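Local coordinates for protein C2 toxin component I (Clostridium botulinum, PDB 2J3Z) that serves as the enzymatic component of the binary C2 toxin, an ADP-ribosyltransferase that modifies actin once inside the host cell, at residues A[113-118]-A[160-165]; A[140-145]-A[216-221]. The protein carries 1 engineered substitution. All blocks are in the same frame, centred on the assembly; numbering follows the deposited sequence.

Contact 1. Residues A[113-118]-A[160-165]; sequences FSIRDV and VPVIVK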
# COMPACT_ATOMS: atom_id res chain seq x y z
N PHE A 113 5.21 -18.05 2.81
CA PHE A 113 5.73 -19.41 2.73
C PHE A 113 6.70 -19.53 1.55
O PHE A 113 6.66 -18.72 0.62
CB PHE A 113 4.57 -20.42 2.61
CG PHE A 113 3.59 -20.09 1.51
CD1 PHE A 113 3.77 -20.58 0.21
CD2 PHE A 113 2.46 -19.29 1.77
CE1 PHE A 113 2.86 -20.28 -0.81
CE2 PHE A 113 1.54 -18.98 0.74
CZ PHE A 113 1.75 -19.47 -0.55
N SER A 114 7.56 -20.55 1.59
CA SER A 114 8.52 -20.84 0.53
C SER A 114 7.79 -21.29 -0.71
O SER A 114 6.94 -22.20 -0.65
CB SER A 114 9.43 -22.02 0.91
OG SER A 114 9.69 -22.04 2.29
N ILE A 115 8.13 -20.68 -1.83
CA ILE A 115 7.54 -21.09 -3.10
C ILE A 115 8.30 -22.31 -3.59
O ILE A 115 7.70 -23.38 -3.84
CB ILE A 115 7.45 -19.92 -4.10
CG1 ILE A 115 6.37 -18.93 -3.63
CG2 ILE A 115 7.14 -20.41 -5.52
CD1 ILE A 115 6.41 -17.60 -4.28
N ARG A 116 9.62 -22.17 -3.68
CA ARG A 116 10.46 -23.28 -4.14
C ARG A 116 10.86 -24.20 -2.99
O ARG A 116 10.82 -23.80 -1.82
CB ARG A 116 11.68 -22.77 -4.92
CG ARG A 116 11.30 -22.12 -6.25
CD ARG A 116 12.43 -22.04 -7.27
NE ARG A 116 13.23 -20.83 -7.09
CZ ARG A 116 13.37 -19.84 -7.97
NH1 ARG A 116 12.77 -19.86 -9.15
NH2 ARG A 116 14.12 -18.80 -7.65
N ASP A 117 11.21 -25.43 -3.33
CA ASP A 117 11.76 -26.36 -2.34
C ASP A 117 12.88 -25.67 -1.55
O ASP A 117 13.71 -24.93 -2.08
CB ASP A 117 12.25 -27.66 -2.99
CG ASP A 117 13.57 -27.49 -3.72
OD1 ASP A 117 13.63 -26.77 -4.74
OD2 ASP A 117 14.54 -28.08 -3.24
N VAL A 118 12.87 -25.90 -0.25
CA VAL A 118 13.81 -25.26 0.67
C VAL A 118 15.28 -25.60 0.37
O VAL A 118 16.13 -24.70 0.33
CB VAL A 118 13.38 -25.57 2.15
CG1 VAL A 118 14.54 -25.44 3.14
CG2 VAL A 118 12.16 -24.68 2.54
N VAL A 160 14.41 -15.00 -7.37
CA VAL A 160 12.99 -14.64 -7.23
C VAL A 160 12.09 -15.69 -7.94
O VAL A 160 12.17 -15.86 -9.16
CB VAL A 160 12.72 -13.17 -7.72
CG1 VAL A 160 11.31 -12.73 -7.41
CG2 VAL A 160 13.71 -12.19 -7.07
N PRO A 161 11.23 -16.42 -7.17
CA PRO A 161 10.45 -17.59 -7.67
C PRO A 161 9.17 -17.22 -8.42
O PRO A 161 8.30 -18.07 -8.71
CB PRO A 161 10.12 -18.36 -6.39
CG PRO A 161 10.10 -17.34 -5.31
CD PRO A 161 10.95 -16.15 -5.74
N VAL A 162 9.07 -15.95 -8.76
CA VAL A 162 7.86 -15.40 -9.29
C VAL A 162 8.27 -14.52 -10.45
O VAL A 162 9.28 -13.80 -10.36
CB VAL A 162 7.12 -14.65 -8.12
CG1 VAL A 162 6.97 -13.16 -8.35
CG2 VAL A 162 5.79 -15.37 -7.73
N ILE A 163 7.51 -14.61 -11.55
CA ILE A 163 7.70 -13.74 -12.71
C ILE A 163 6.38 -13.07 -13.01
O ILE A 163 5.39 -13.74 -13.34
CB ILE A 163 8.18 -14.47 -14.01
CG1 ILE A 163 9.55 -15.12 -13.82
CG2 ILE A 163 8.24 -13.52 -15.20
CD1 ILE A 163 9.80 -16.18 -14.87
N VAL A 164 6.38 -11.74 -12.88
CA VAL A 164 5.15 -10.98 -13.03
C VAL A 164 5.18 -10.18 -14.31
O VAL A 164 5.83 -9.12 -14.38
CB VAL A 164 4.86 -10.06 -11.81
CG1 VAL A 164 3.41 -9.60 -11.86
CG2 VAL A 164 5.12 -10.79 -10.51
N LYS A 165 4.45 -10.68 -15.31
CA LYS A 165 4.38 -10.07 -16.63
C LYS A 165 3.15 -9.19 -16.80
O LYS A 165 2.01 -9.61 -16.48
CB LYS A 165 4.41 -11.14 -17.70
CG LYS A 165 4.65 -10.61 -19.10
CD LYS A 165 4.39 -11.77 -20.08
CE LYS A 165 4.70 -11.40 -21.51
NZ LYS A 165 4.93 -12.65 -22.29
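Ile115 and Arg116 close on Pro161 from neighbouring positions of one loop, the isoleucine with its methyl groups and the arginine with its flat head. Ile115 holds CG2 anti to its backbone N and CG1 beside that nitrogen (chi1 -71°), a setting that turns both branches to the proline. Ile115 CG2 packs on Pro161 CB at 3.7 Å, while Ile115 CD1, at the end of the other branch, touches Pro161 CG at 3.8 Å and continues to Val162 CG2 at 4.2 Å. The isoleucine lies across the pyrrolidine ring at about a right angle, and its two branches together cover CB and CG of that rigid ring, which an unbranched chain could not do. Pro106, Ile124 and Ile209 also touch Ile115 and extend this apolar patch.

Arg116 starts with CG beside its backbone N, then bends at chi3 (-87°), which folds the guanidinium over the start of the other segment. Pro161 CA sits 3.5 Å above the Arg116 guanidinium plane, nearer the edge of the group than its middle; Arg116 NH1 is 3.6 Å from Pro161 CA. Arg116 NH2 lies 3.7 Å from Val160 C. Along the stem, Arg116 CG meets Pro161 CB at 3.9 Å. The charged end finds its polar partners elsewhere: NH1 bonds the backbone O of Asp207, NE forms a salt bridge with Asp121, and Tyr208 offers a cation-pi contact.

Pro161 precedes strand 162-168, and its own backbone bonds to Ile209 of strand 206-216. The contact therefore seats the loop that follows strand 98-102 against one end of the mixed sheet of an ADP-ribosyltransferase-like domain. A cobalt ion lies about 4 Å from the proline side chain. Adhesion between the segments thus relies on shape, and the arginine's outside partners probably fix how its face is turned to the proline.

Contact 2. Residues A[140-145]-A[216-221]; sequences EYTKFS and SQELDF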
# COMPACT_ATOMS: atom_id res chain seq x y z
N GLU A 140 -5.52 -7.23 -5.55
CA GLU A 140 -4.77 -6.10 -6.03
C GLU A 140 -3.69 -5.80 -5.02
O GLU A 140 -4.00 -5.63 -3.84
CB GLU A 140 -5.69 -4.89 -6.22
CG GLU A 140 -5.02 -3.67 -6.88
CD GLU A 140 -6.01 -2.66 -7.46
OE1 GLU A 140 -7.24 -2.89 -7.42
OE2 GLU A 140 -5.54 -1.62 -7.96
N TYR A 141 -2.44 -5.76 -5.48
CA TYR A 141 -1.28 -5.46 -4.66
C TYR A 141 -0.55 -4.19 -5.13
O TYR A 141 -0.07 -4.13 -6.27
CB TYR A 141 -0.28 -6.63 -4.66
CG TYR A 141 -0.87 -7.90 -4.12
CD1 TYR A 141 -0.92 -8.13 -2.74
CD2 TYR A 141 -1.42 -8.85 -4.98
CE1 TYR A 141 -1.48 -9.30 -2.24
CE2 TYR A 141 -1.96 -10.01 -4.50
CZ TYR A 141 -2.00 -10.23 -3.12
OH TYR A 141 -2.57 -11.39 -2.64
N THR A 142 -0.47 -3.21 -4.26
CA THR A 142 0.21 -1.96 -4.54
C THR A 142 1.72 -2.02 -4.29
O THR A 142 2.19 -2.48 -3.26
CB THR A 142 -0.45 -0.78 -3.76
OG1 THR A 142 -1.79 -0.57 -4.25
CG2 THR A 142 0.34 0.54 -3.91
N LYS A 143 2.48 -1.58 -5.28
CA LYS A 143 3.90 -1.35 -5.06
C LYS A 143 4.15 0.06 -4.54
O LYS A 143 4.10 1.04 -5.30
CB LYS A 143 4.73 -1.66 -6.32
CG LYS A 143 6.19 -1.81 -5.97
CD LYS A 143 6.92 -2.80 -6.83
CE LYS A 143 8.43 -2.75 -6.50
NZ LYS A 143 8.89 -3.63 -5.39
N PHE A 144 4.39 0.18 -3.25
CA PHE A 144 4.62 1.49 -2.63
C PHE A 144 5.81 2.27 -3.23
O PHE A 144 5.74 3.50 -3.40
CB PHE A 144 4.84 1.35 -1.13
CG PHE A 144 3.72 0.68 -0.42
CD1 PHE A 144 2.42 1.20 -0.49
CD2 PHE A 144 3.94 -0.50 0.29
CE1 PHE A 144 1.34 0.56 0.17
CE2 PHE A 144 2.91 -1.14 0.97
CZ PHE A 144 1.59 -0.60 0.90
N SER A 145 6.90 1.56 -3.51
CA SER A 145 8.07 2.17 -4.07
C SER A 145 7.90 2.36 -5.59
O SER A 145 6.88 1.95 -6.18
CB SER A 145 9.29 1.29 -3.78
OG SER A 145 9.26 0.10 -4.53
N SER A 216 -2.59 -1.50 -12.49
CA SER A 216 -3.68 -0.61 -12.17
C SER A 216 -3.17 0.42 -11.19
O SER A 216 -1.98 0.61 -11.07
CB SER A 216 -4.88 -1.37 -11.60
OG SER A 216 -6.04 -0.55 -11.73
N GLN A 217 -4.10 1.05 -10.47
CA GLN A 217 -3.77 1.99 -9.43
C GLN A 217 -4.95 2.11 -8.45
O GLN A 217 -6.09 2.27 -8.87
CB GLN A 217 -3.43 3.36 -10.05
CG GLN A 217 -3.11 4.40 -9.03
CD GLN A 217 -1.82 5.16 -9.32
OE1 GLN A 217 -1.13 5.59 -8.38
NE2 GLN A 217 -1.49 5.35 -10.61
N GLU A 218 -4.68 2.03 -7.16
CA GLU A 218 -5.73 2.25 -6.16
C GLU A 218 -5.85 3.74 -5.86
O GLU A 218 -4.86 4.46 -5.89
CB GLU A 218 -5.41 1.48 -4.88
CG GLU A 218 -5.50 -0.03 -5.08
CD GLU A 218 -5.37 -0.82 -3.79
OE1 GLU A 218 -6.38 -1.38 -3.31
OE2 GLU A 218 -4.24 -0.90 -3.27
N LEU A 219 -7.07 4.17 -5.55
CA LEU A 219 -7.33 5.47 -5.00
C LEU A 219 -6.85 5.53 -3.55
O LEU A 219 -7.54 5.08 -2.62
CB LEU A 219 -8.81 5.82 -5.12
CG LEU A 219 -9.24 7.22 -4.69
CD1 LEU A 219 -8.50 8.28 -5.50
CD2 LEU A 219 -10.74 7.36 -4.83
N ASP A 220 -5.65 6.10 -3.37
CA ASP A 220 -4.96 6.07 -2.10
C ASP A 220 -4.21 7.38 -1.93
O ASP A 220 -3.42 7.77 -2.80
CB ASP A 220 -3.98 4.87 -2.09
CG ASP A 220 -3.28 4.66 -0.76
OD1 ASP A 220 -3.34 5.51 0.18
OD2 ASP A 220 -2.62 3.61 -0.68
N PHE A 221 -4.46 8.05 -0.81
CA PHE A 221 -3.88 9.37 -0.58
C PHE A 221 -2.67 9.35 0.34
O PHE A 221 -2.09 10.39 0.61
CB PHE A 221 -4.98 10.32 -0.07
CG PHE A 221 -6.13 10.44 -1.03
CD1 PHE A 221 -7.38 9.89 -0.71
CD2 PHE A 221 -5.96 11.07 -2.28
CE1 PHE A 221 -8.45 9.99 -1.60
CE2 PHE A 221 -7.02 11.15 -3.19
CZ PHE A 221 -8.28 10.62 -2.83
O HOH W 1 -2.90 -3.19 -2.42
O HOH W 2 -1.96 1.60 -6.11
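Glu218 reaches across to Thr142 and Glu140, and its side chain can be traced outward. CB leaves the backbone toward 140-145, CG turns beside the backbone N (chi1 -68°) and the chain runs extended. Glu140 OE2 lies 3.3 Å from Glu218 CG, the two side chains running antiparallel alongside each other. Glu140 OE2 also touches Ser216 CB at 3.7 Å and is hydrogen-bonded to Ser192. Next comes Glu218 CD, 3.6 Å from Thr142 OG1.

Here the loop leaving strand 206-216 passes the end of strand 192-203 to reach the edge strand 141-142, at the seam between the two ADP-ribosyltransferase-like domains. Accordingly, the carboxylate also serves the second domain: OE1 pairs with Arg368 and OE2 with Arg366. Those arginines probably offset the like charge of Glu140, whose OE1 stands 4.5 Å from Glu218 OE1. Glu218 OE2 accepts a hydrogen bond from Thr142 OG1 at 2.7 Å, on its anti side and 16° out of the carboxylate plane. A water donates to Glu218 OE2 at 2.8 Å and joins it to Glu140 O and Thr142 N. Threonine suits its place because its short hydroxyl donates to the carboxylate while accepting from a second water, itself bonded to Glu218 N.

In the fold
Both contacts reach the same eight-stranded sheet, with centres about 22 Å apart and no atoms touching. Strand 206-216 connects them: residues near its start bond to the proline and arginine of contact 1, and its last residue belongs to contact 2. Contact 1 is buried although it lies far from the centre of the chain, and it is van der Waals packing of aliphatic groups and one guanidinium face, with its charge settled by neighbours. Contact 2 is nearer that centre yet more exposed, and it lies at the seam of the two domains; there water, a hydroxyl and carboxylates do the work, facing arginines of the other sheet.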